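Local coordinates for protein KLLA0E01827p (Kluyveromyces lactis, PDB 6AM0) that probably binds mRNA and activates the mRNA-decapping enzyme as a member of the Dcp1 family, at residues 53-58 with 104-109; 137-142 with 155-160. All coordinates share one frame; numbering follows the deposited sequence.

In the fold
From the N-terminal helix 5-23 the chain runs through strands 27-34, 36-43 and 46-53 before turning a corner into 55-61. Contact 1 then joins 53-58 to 104-109, closing a loop of 45 residues and pairing two central strands of the four-stranded antiparallel sheet. After strand 114-118 and the short helix 121-124, contact 2 joins 137-142 to 155-160. It closes a much shorter loop around the hairpin 142-146/149-153, from which the chain enters strand 159-164 in the five-stranded sheet and finally helix 167-182. The two contacts follow in series, neither nesting nor crossing, with centres about 20 Å apart on opposite sides of the chain's centre.

Contact 1: 53-58 with 104-109; sequences QGVLAI and IIMNRI
Two neighbouring strands meet here in an antiparallel pairing whose end at the corner is held by both a backbone bond and the amide of Asn107. Ala57 and Ile104 form a hydrogen-bonded pair, with bonds from Ala57 N to Ile104 O and from Ile104 N to Ala57 O; Leu56 and Ile105 are the adjoining non-hydrogen-bonded pair. Met106 N adds a bond to Val55 O (3.1 Å).

Ile105 carries the apolar part. Its CB lies 4.0 Å from Val55 O. From there CG2, anti to the backbone N, reaches back to Gly54 N at 3.6 Å, whereas CG1, beside the backbone N (chi1 -59°), lies 3.8 Å from Leu56 CD1. The chain ends with CD1 against that same methyl, Leu56 CD1, at 3.7 Å, the two side chains crossing obliquely; Ala37 and Val39 of strand 36-43 also touch Ile105, so this face packs against the other sheet of the PH-like fold.

At the corner, Gly54 has backbone angles that call for glycine, and a beta carbon would collide with Met106 O. Beyond it, Asn107 OD1 takes Gln53 N (2.9 Å) and Ile109 N (3.0 Å); the two donors approach from opposite faces of the carbonyl plane, neither on a lone pair, and the second closes an Asx turn. Arg108 N bonds to Gln53 O at 165°, while its guanidinium bonds to the chain of another protein. One amide oxygen thus grips both segments beside the corner at Gly54, and that fixed turn carries Arg108 into an interface between proteins.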
ATOM      1  N   GLN F  53     -18.644  16.935  34.185  1.00 53.37           N
ATOM      2  CA  GLN F  53     -18.232  18.281  33.804  1.00 68.61           C
ATOM      3  C   GLN F  53     -19.110  19.332  34.473  1.00 76.07           C
ATOM      4  O   GLN F  53     -20.340  19.280  34.360  1.00 76.36           O
ATOM      5  CB  GLN F  53     -18.299  18.440  32.287  1.00 81.50           C
ATOM      6  CG  GLN F  53     -17.183  19.269  31.709  1.00 90.53           C
ATOM      7  CD  GLN F  53     -17.349  19.490  30.227  1.00 92.91           C
ATOM      8  OE1 GLN F  53     -18.413  19.224  29.668  1.00 93.06           O
ATOM      9  NE2 GLN F  53     -16.297  19.976  29.577  1.00 86.75           N
ATOM     10  N   GLY F  54     -18.499  20.292  35.153  1.00 68.41           N
ATOM     11  CA  GLY F  54     -19.260  21.340  35.799  1.00 61.15           C
ATOM     12  C   GLY F  54     -18.469  21.979  36.925  1.00 67.23           C
ATOM     13  O   GLY F  54     -17.261  21.781  37.060  1.00 66.14           O
ATOM     14  N   VAL F  55     -19.192  22.765  37.726  1.00 72.94           N
ATOM     15  CA  VAL F  55     -18.576  23.460  38.847  1.00 61.12           C
ATOM     16  C   VAL F  55     -18.084  22.449  39.868  1.00 55.06           C
ATOM     17  O   VAL F  55     -18.746  21.442  40.148  1.00 61.60           O
ATOM     18  CB  VAL F  55     -19.577  24.446  39.471  1.00 58.92           C
ATOM     19  CG1 VAL F  55     -20.909  23.757  39.723  1.00 66.65           C
ATOM     20  CG2 VAL F  55     -19.023  25.031  40.758  1.00 52.15           C
ATOM     21  N   LEU F  56     -16.904  22.704  40.423  1.00 65.75           N
ATOM     22  CA  LEU F  56     -16.313  21.812  41.408  1.00 71.10           C
ATOM     23  C   LEU F  56     -16.276  22.501  42.762  1.00 63.05           C
ATOM     24  O   LEU F  56     -16.020  23.705  42.848  1.00 64.69           O
ATOM     25  CB  LEU F  56     -14.904  21.385  40.987  1.00 67.88           C
ATOM     26  CG  LEU F  56     -14.069  20.515  41.925  1.00 68.95           C
ATOM     27  CD1 LEU F  56     -13.190  19.609  41.091  1.00 73.02           C
ATOM     28  CD2 LEU F  56     -13.208  21.356  42.856  1.00 63.57           C
ATOM     29  N   ALA F  57     -16.526  21.734  43.817  1.00 54.70           N
ATOM     30  CA  ALA F  57     -16.561  22.283  45.163  1.00 62.99           C
ATOM     31  C   ALA F  57     -16.005  21.271  46.149  1.00 64.13           C
ATOM     32  O   ALA F  57     -16.320  20.079  46.078  1.00 71.43           O
ATOM     33  CB  ALA F  57     -17.986  22.677  45.567  1.00 74.17           C
ATOM     34  N   ILE F  58     -15.173  21.757  47.066  1.00 67.00           N
ATOM     35  CA  ILE F  58     -14.662  20.973  48.183  1.00 69.92           C
ATOM     36  C   ILE F  58     -15.296  21.503  49.458  1.00 70.10           C
ATOM     37  O   ILE F  58     -15.263  22.714  49.718  1.00 67.40           O
ATOM     38  CB  ILE F  58     -13.130  21.037  48.266  1.00 65.16           C
ATOM     39  CG1 ILE F  58     -12.514  20.467  46.989  1.00 61.75           C
ATOM     40  CG2 ILE F  58     -12.637  20.296  49.506  1.00 56.05           C
ATOM     41  CD1 ILE F  58     -11.012  20.442  47.002  1.00 47.99           C
ATOM     42  N   ILE F 104     -17.051  17.447  45.056  1.00 53.24           N
ATOM     43  CA  ILE F 104     -18.185  17.181  44.183  1.00 53.59           C
ATOM     44  C   ILE F 104     -18.061  18.028  42.924  1.00 69.85           C
ATOM     45  O   ILE F 104     -17.574  19.164  42.958  1.00 74.26           O
ATOM     46  CB  ILE F 104     -19.529  17.432  44.901  1.00 66.04           C
ATOM     47  CG1 ILE F 104     -20.670  16.742  44.149  1.00 75.37           C
ATOM     48  CG2 ILE F 104     -19.806  18.926  45.056  1.00 58.90           C
ATOM     49  CD1 ILE F 104     -21.990  16.746  44.888  1.00 65.86           C
ATOM     50  N   ILE F 105     -18.473  17.447  41.804  1.00 69.25           N
ATOM     51  CA  ILE F 105     -18.626  18.151  40.543  1.00 66.76           C
ATOM     52  C   ILE F 105     -20.087  18.015  40.157  1.00 66.29           C
ATOM     53  O   ILE F 105     -20.567  16.902  39.886  1.00 67.78           O
ATOM     54  CB  ILE F 105     -17.713  17.596  39.444  1.00 64.34           C
ATOM     55  CG1 ILE F 105     -16.253  17.695  39.879  1.00 61.32           C
ATOM     56  CG2 ILE F 105     -17.949  18.343  38.132  1.00 61.43           C
ATOM     57  CD1 ILE F 105     -15.284  17.687  38.742  1.00 44.21           C
ATOM     58  N   MET F 106     -20.800  19.138  40.175  1.00 63.14           N
ATOM     59  CA  MET F 106     -22.174  19.188  39.701  1.00 60.63           C
ATOM     60  C   MET F 106     -22.165  18.993  38.194  1.00 53.44           C
ATOM     61  O   MET F 106     -21.735  19.875  37.444  1.00 61.54           O
ATOM     62  CB  MET F 106     -22.817  20.513  40.094  1.00 58.38           C
ATOM     63  CG  MET F 106     -22.840  20.743  41.594  1.00 74.92           C
ATOM     64  SD  MET F 106     -23.638  19.390  42.485  1.00 77.07           S
ATOM     65  CE  MET F 106     -25.318  19.521  41.873  1.00 60.25           C
ATOM     66  N   ASN F 107     -22.627  17.831  37.750  1.00 61.71           N
ATOM     67  CA  ASN F 107     -22.444  17.424  36.367  1.00 64.59           C
ATOM     68  C   ASN F 107     -23.427  18.147  35.455  1.00 61.69           C
ATOM     69  O   ASN F 107     -24.632  18.178  35.722  1.00 62.14           O
ATOM     70  CB  ASN F 107     -22.613  15.912  36.241  1.00 70.24           C
ATOM     71  CG  ASN F 107     -22.110  15.382  34.917  1.00 76.82           C
ATOM     72  OD1 ASN F 107     -21.445  16.095  34.164  1.00 76.35           O
ATOM     73  ND2 ASN F 107     -22.416  14.123  34.629  1.00 70.04           N
ATOM     74  N   ARG F 108     -22.898  18.737  34.381  1.00 61.55           N
ATOM     75  CA  ARG F 108     -23.710  19.302  33.313  1.00 57.54           C
ATOM     76  C   ARG F 108     -24.104  18.270  32.267  1.00 69.17           C
ATOM     77  O   ARG F 108     -25.073  18.488  31.531  1.00 79.98           O
ATOM     78  CB  ARG F 108     -22.958  20.437  32.610  1.00 47.84           C
ATOM     79  CG  ARG F 108     -22.514  21.573  33.504  1.00 68.50           C
ATOM     80  CD  ARG F 108     -21.731  22.596  32.701  1.00 58.60           C
ATOM     81  NE  ARG F 108     -22.505  23.090  31.566  1.00 57.18           N
ATOM     82  CZ  ARG F 108     -23.002  24.319  31.475  1.00 76.04           C
ATOM     83  NH1 ARG F 108     -22.803  25.195  32.453  1.00 83.26           N
ATOM     84  NH2 ARG F 108     -23.695  24.677  30.402  1.00 61.33           N
ATOM     85  N   ILE F 109     -23.372  17.159  32.182  1.00 68.29           N
ATOM     86  CA  ILE F 109     -23.595  16.184  31.122  1.00 74.94           C
ATOM     87  C   ILE F 109     -24.786  15.289  31.448  1.00 78.65           C
ATOM     88  O   ILE F 109     -25.724  15.166  30.653  1.00 84.56           O
ATOM     89  CB  ILE F 109     -22.314  15.365  30.887  1.00 67.83           C
ATOM     90  CG1 ILE F 109     -21.183  16.288  30.419  1.00 57.58           C
ATOM     91  CG2 ILE F 109     -22.573  14.240  29.896  1.00 71.62           C
ATOM     92  CD1 ILE F 109     -19.818  15.636  30.391  1.00 58.86           C
TER

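Contact 2: 137-142 with 155-160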
ATOM      1  N   GLU F 137     -11.993  -0.427  53.202  1.00121.11           N
ATOM      2  CA  GLU F 137     -10.860  -0.868  52.394  1.00126.40           C
ATOM      3  C   GLU F 137     -10.048   0.367  51.995  1.00116.05           C
ATOM      4  O   GLU F 137      -9.899   0.695  50.818  1.00122.35           O
ATOM      5  CB  GLU F 137     -11.340  -1.640  51.168  1.00139.51           C
ATOM      6  CG  GLU F 137     -10.490  -2.838  50.779  1.00144.12           C
ATOM      7  CD  GLU F 137     -11.006  -3.520  49.525  1.00139.57           C
ATOM      8  OE1 GLU F 137     -11.528  -2.809  48.639  1.00135.24           O
ATOM      9  OE2 GLU F 137     -10.905  -4.764  49.432  1.00136.66           O
ATOM     10  N   LEU F 138      -9.515   1.058  53.002  1.00 97.54           N
ATOM     11  CA  LEU F 138      -9.033   2.426  52.852  1.00 89.58           C
ATOM     12  C   LEU F 138      -7.511   2.476  52.871  1.00 90.64           C
ATOM     13  O   LEU F 138      -6.870   1.846  53.720  1.00102.72           O
ATOM     14  CB  LEU F 138      -9.598   3.315  53.958  1.00 89.99           C
ATOM     15  CG  LEU F 138     -11.119   3.268  54.108  1.00 93.96           C
ATOM     16  CD1 LEU F 138     -11.593   4.361  55.049  1.00103.06           C
ATOM     17  CD2 LEU F 138     -11.807   3.379  52.753  1.00 92.09           C
ATOM     18  N   GLU F 139      -6.945   3.251  51.949  1.00 77.64           N
ATOM     19  CA  GLU F 139      -5.516   3.459  51.793  1.00 83.51           C
ATOM     20  C   GLU F 139      -5.258   4.957  51.719  1.00 79.60           C
ATOM     21  O   GLU F 139      -6.067   5.689  51.137  1.00 81.57           O
ATOM     22  CB  GLU F 139      -5.006   2.757  50.519  1.00 98.82           C
ATOM     23  CG  GLU F 139      -3.508   2.458  50.470  1.00113.10           C
ATOM     24  CD  GLU F 139      -2.740   3.417  49.574  1.00138.13           C
ATOM     25  OE1 GLU F 139      -1.660   3.889  49.991  1.00143.37           O
ATOM     26  OE2 GLU F 139      -3.215   3.699  48.453  1.00146.62           O
ATOM     27  N   PRO F 140      -4.171   5.449  52.316  1.00 83.79           N
ATOM     28  CA  PRO F 140      -3.910   6.895  52.298  1.00 79.39           C
ATOM     29  C   PRO F 140      -3.953   7.466  50.887  1.00 79.48           C
ATOM     30  O   PRO F 140      -3.394   6.898  49.947  1.00 93.53           O
ATOM     31  CB  PRO F 140      -2.509   7.008  52.908  1.00 75.81           C
ATOM     32  CG  PRO F 140      -2.390   5.819  53.787  1.00 85.03           C
ATOM     33  CD  PRO F 140      -3.186   4.720  53.134  1.00 86.29           C
ATOM     34  N   MET F 141      -4.640   8.597  50.746  1.00 69.84           N
ATOM     35  CA  MET F 141      -4.776   9.274  49.466  1.00 69.47           C
ATOM     36  C   MET F 141      -3.479   9.967  49.071  1.00 77.23           C
ATOM     37  O   MET F 141      -2.612  10.252  49.902  1.00 83.82           O
ATOM     38  CB  MET F 141      -5.900  10.309  49.515  1.00 68.74           C
ATOM     39  CG  MET F 141      -7.291   9.734  49.398  1.00 83.33           C
ATOM     40  SD  MET F 141      -8.554  11.004  49.599  1.00 87.40           S
ATOM     41  CE  MET F 141      -8.119  12.128  48.274  1.00 93.24           C
ATOM     42  N   LYS F 142      -3.360  10.253  47.777  1.00 74.42           N
ATOM     43  CA  LYS F 142      -2.228  10.996  47.248  1.00 66.87           C
ATOM     44  C   LYS F 142      -2.735  12.061  46.287  1.00 64.29           C
ATOM     45  O   LYS F 142      -3.798  11.913  45.676  1.00 75.71           O
ATOM     46  CB  LYS F 142      -1.225  10.075  46.532  1.00 84.08           C
ATOM     47  CG  LYS F 142      -0.576   9.032  47.436  1.00 99.79           C
ATOM     48  CD  LYS F 142       0.132   7.956  46.622  1.00102.41           C
ATOM     49  CE  LYS F 142       0.514   6.765  47.486  1.00 99.56           C
ATOM     50  NZ  LYS F 142       1.002   5.620  46.668  1.00105.67           N
ATOM     51  N   LEU F 155      -8.966   6.808  48.219  1.00 96.54           N
ATOM     52  CA  LEU F 155      -8.880   5.883  49.343  1.00 90.69           C
ATOM     53  C   LEU F 155      -9.060   4.435  48.919  1.00 85.63           C
ATOM     54  O   LEU F 155      -8.633   3.535  49.649  1.00 85.84           O
ATOM     55  CB  LEU F 155      -9.924   6.240  50.399  1.00 78.82           C
ATOM     56  CG  LEU F 155      -9.753   7.581  51.109  1.00 69.22           C
ATOM     57  CD1 LEU F 155     -10.958   7.836  51.978  1.00 75.59           C
ATOM     58  CD2 LEU F 155      -8.487   7.595  51.946  1.00 64.41           C
ATOM     59  N   LYS F 156      -9.691   4.188  47.771  1.00 84.71           N
ATOM     60  CA  LYS F 156      -9.822   2.841  47.231  1.00 89.55           C
ATOM     61  C   LYS F 156      -8.933   2.626  46.012  1.00 93.90           C
ATOM     62  O   LYS F 156      -9.202   1.732  45.202  1.00 96.22           O
ATOM     63  CB  LYS F 156     -11.281   2.540  46.891  1.00 83.36           C
ATOM     64  CG  LYS F 156     -12.223   2.765  48.055  1.00 86.19           C
ATOM     65  CD  LYS F 156     -13.589   2.155  47.806  1.00 95.08           C
ATOM     66  CE  LYS F 156     -13.572   0.653  48.032  1.00107.99           C
ATOM     67  NZ  LYS F 156     -14.742   0.202  48.841  1.00119.85           N
ATOM     68  N   LYS F 157      -7.891   3.446  45.859  1.00 89.42           N
ATOM     69  CA  LYS F 157      -6.830   3.263  44.872  1.00 80.36           C
ATOM     70  C   LYS F 157      -7.283   3.528  43.439  1.00 85.08           C
ATOM     71  O   LYS F 157      -6.582   3.162  42.490  1.00 97.54           O
ATOM     72  CB  LYS F 157      -6.215   1.863  44.979  1.00 84.60           C
ATOM     73  CG  LYS F 157      -5.696   1.520  46.366  1.00 86.26           C
ATOM     74  CD  LYS F 157      -5.510   0.018  46.518  1.00 89.75           C
ATOM     75  CE  LYS F 157      -5.447  -0.393  47.982  1.00 95.30           C
ATOM     76  NZ  LYS F 157      -5.526  -1.874  48.122  1.00100.03           N
ATOM     77  N   GLU F 158      -8.444   4.147  43.246  1.00 79.83           N
ATOM     78  CA  GLU F 158      -8.766   4.710  41.943  1.00 67.71           C
ATOM     79  C   GLU F 158      -7.891   5.933  41.692  1.00 68.42           C
ATOM     80  O   GLU F 158      -7.517   6.654  42.619  1.00 79.99           O
ATOM     81  CB  GLU F 158     -10.243   5.100  41.871  1.00 71.22           C
ATOM     82  CG  GLU F 158     -11.208   3.992  42.252  1.00 86.74           C
ATOM     83  CD  GLU F 158     -12.580   4.520  42.633  1.00108.34           C
ATOM     84  OE1 GLU F 158     -12.715   5.745  42.850  1.00110.80           O
ATOM     85  OE2 GLU F 158     -13.525   3.707  42.719  1.00114.61           O
ATOM     86  N   VAL F 159      -7.550   6.161  40.428  1.00 63.76           N
ATOM     87  CA  VAL F 159      -6.693   7.279  40.050  1.00 69.34           C
ATOM     88  C   VAL F 159      -7.456   8.164  39.080  1.00 79.49           C
ATOM     89  O   VAL F 159      -7.790   7.733  37.969  1.00 83.81           O
ATOM     90  CB  VAL F 159      -5.368   6.812  39.434  1.00 68.28           C
ATOM     91  CG1 VAL F 159      -4.613   8.005  38.868  1.00 72.52           C
ATOM     92  CG2 VAL F 159      -4.527   6.102  40.482  1.00 63.81           C
ATOM     93  N   TYR F 160      -7.722   9.399  39.496  1.00 74.39           N
ATOM     94  CA  TYR F 160      -8.435  10.362  38.676  1.00 57.43           C
ATOM     95  C   TYR F 160      -7.566  11.583  38.423  1.00 68.01           C
ATOM     96  O   TYR F 160      -6.619  11.870  39.158  1.00 78.79           O
ATOM     97  CB  TYR F 160      -9.744  10.813  39.330  1.00 57.85           C
ATOM     98  CG  TYR F 160     -10.767   9.728  39.531  1.00 61.28           C
ATOM     99  CD1 TYR F 160     -11.627   9.357  38.508  1.00 65.74           C
ATOM    100  CD2 TYR F 160     -10.897   9.095  40.757  1.00 61.39           C
ATOM    101  CE1 TYR F 160     -12.573   8.375  38.696  1.00 69.02           C
ATOM    102  CE2 TYR F 160     -11.839   8.115  40.955  1.00 66.41           C
ATOM    103  CZ  TYR F 160     -12.673   7.756  39.922  1.00 71.89           C
ATOM    104  OH  TYR F 160     -13.614   6.773  40.121  1.00 79.36           O
TER
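Leu155 is the hub of this loop-to-loop packing, and its rotamer decides what it meets. With CG beside the backbone N (chi1 -66°) and an extended chi2, CD2 lies 3.2 Å from Glu139 O and 3.5 Å from Met141 CG. Met141 crosses it obliquely: its chain runs straight to SD, which sits 3.9 Å from Leu155 CG, then bends at chi3 (59°). An alanine in place of Met141 would remove CG, SD and CE and would probably leave the Leu155 isobutyl group less firmly packed.

On the backbone, Glu139 N donates to a lone pair of Leu155 O (2.9 Å), in the plane of that carbonyl. This one bond bridges the two flanks of the hairpin 142-146/149-153, part of the five-stranded sheet in a fold of the PH clan; the flank after the hairpin turns through Lys157, which has a positive phi (71°), before strand 159-164 begins.

Charged chains border the packing without making salt bridges across it. Glu139, bent at chi2, lays OE2 3.9 Å from Lys157 CG, the two chains crossing at about a right angle. Glu137, extended beyond CG, similarly crosses Lys156, bringing OE1 to 4.1 Å from Lys156 CE. On the other flank of Leu155, its CB faces Leu138 CD2, while Leu124 of helix 121-124 also touches the Leu155 side chain.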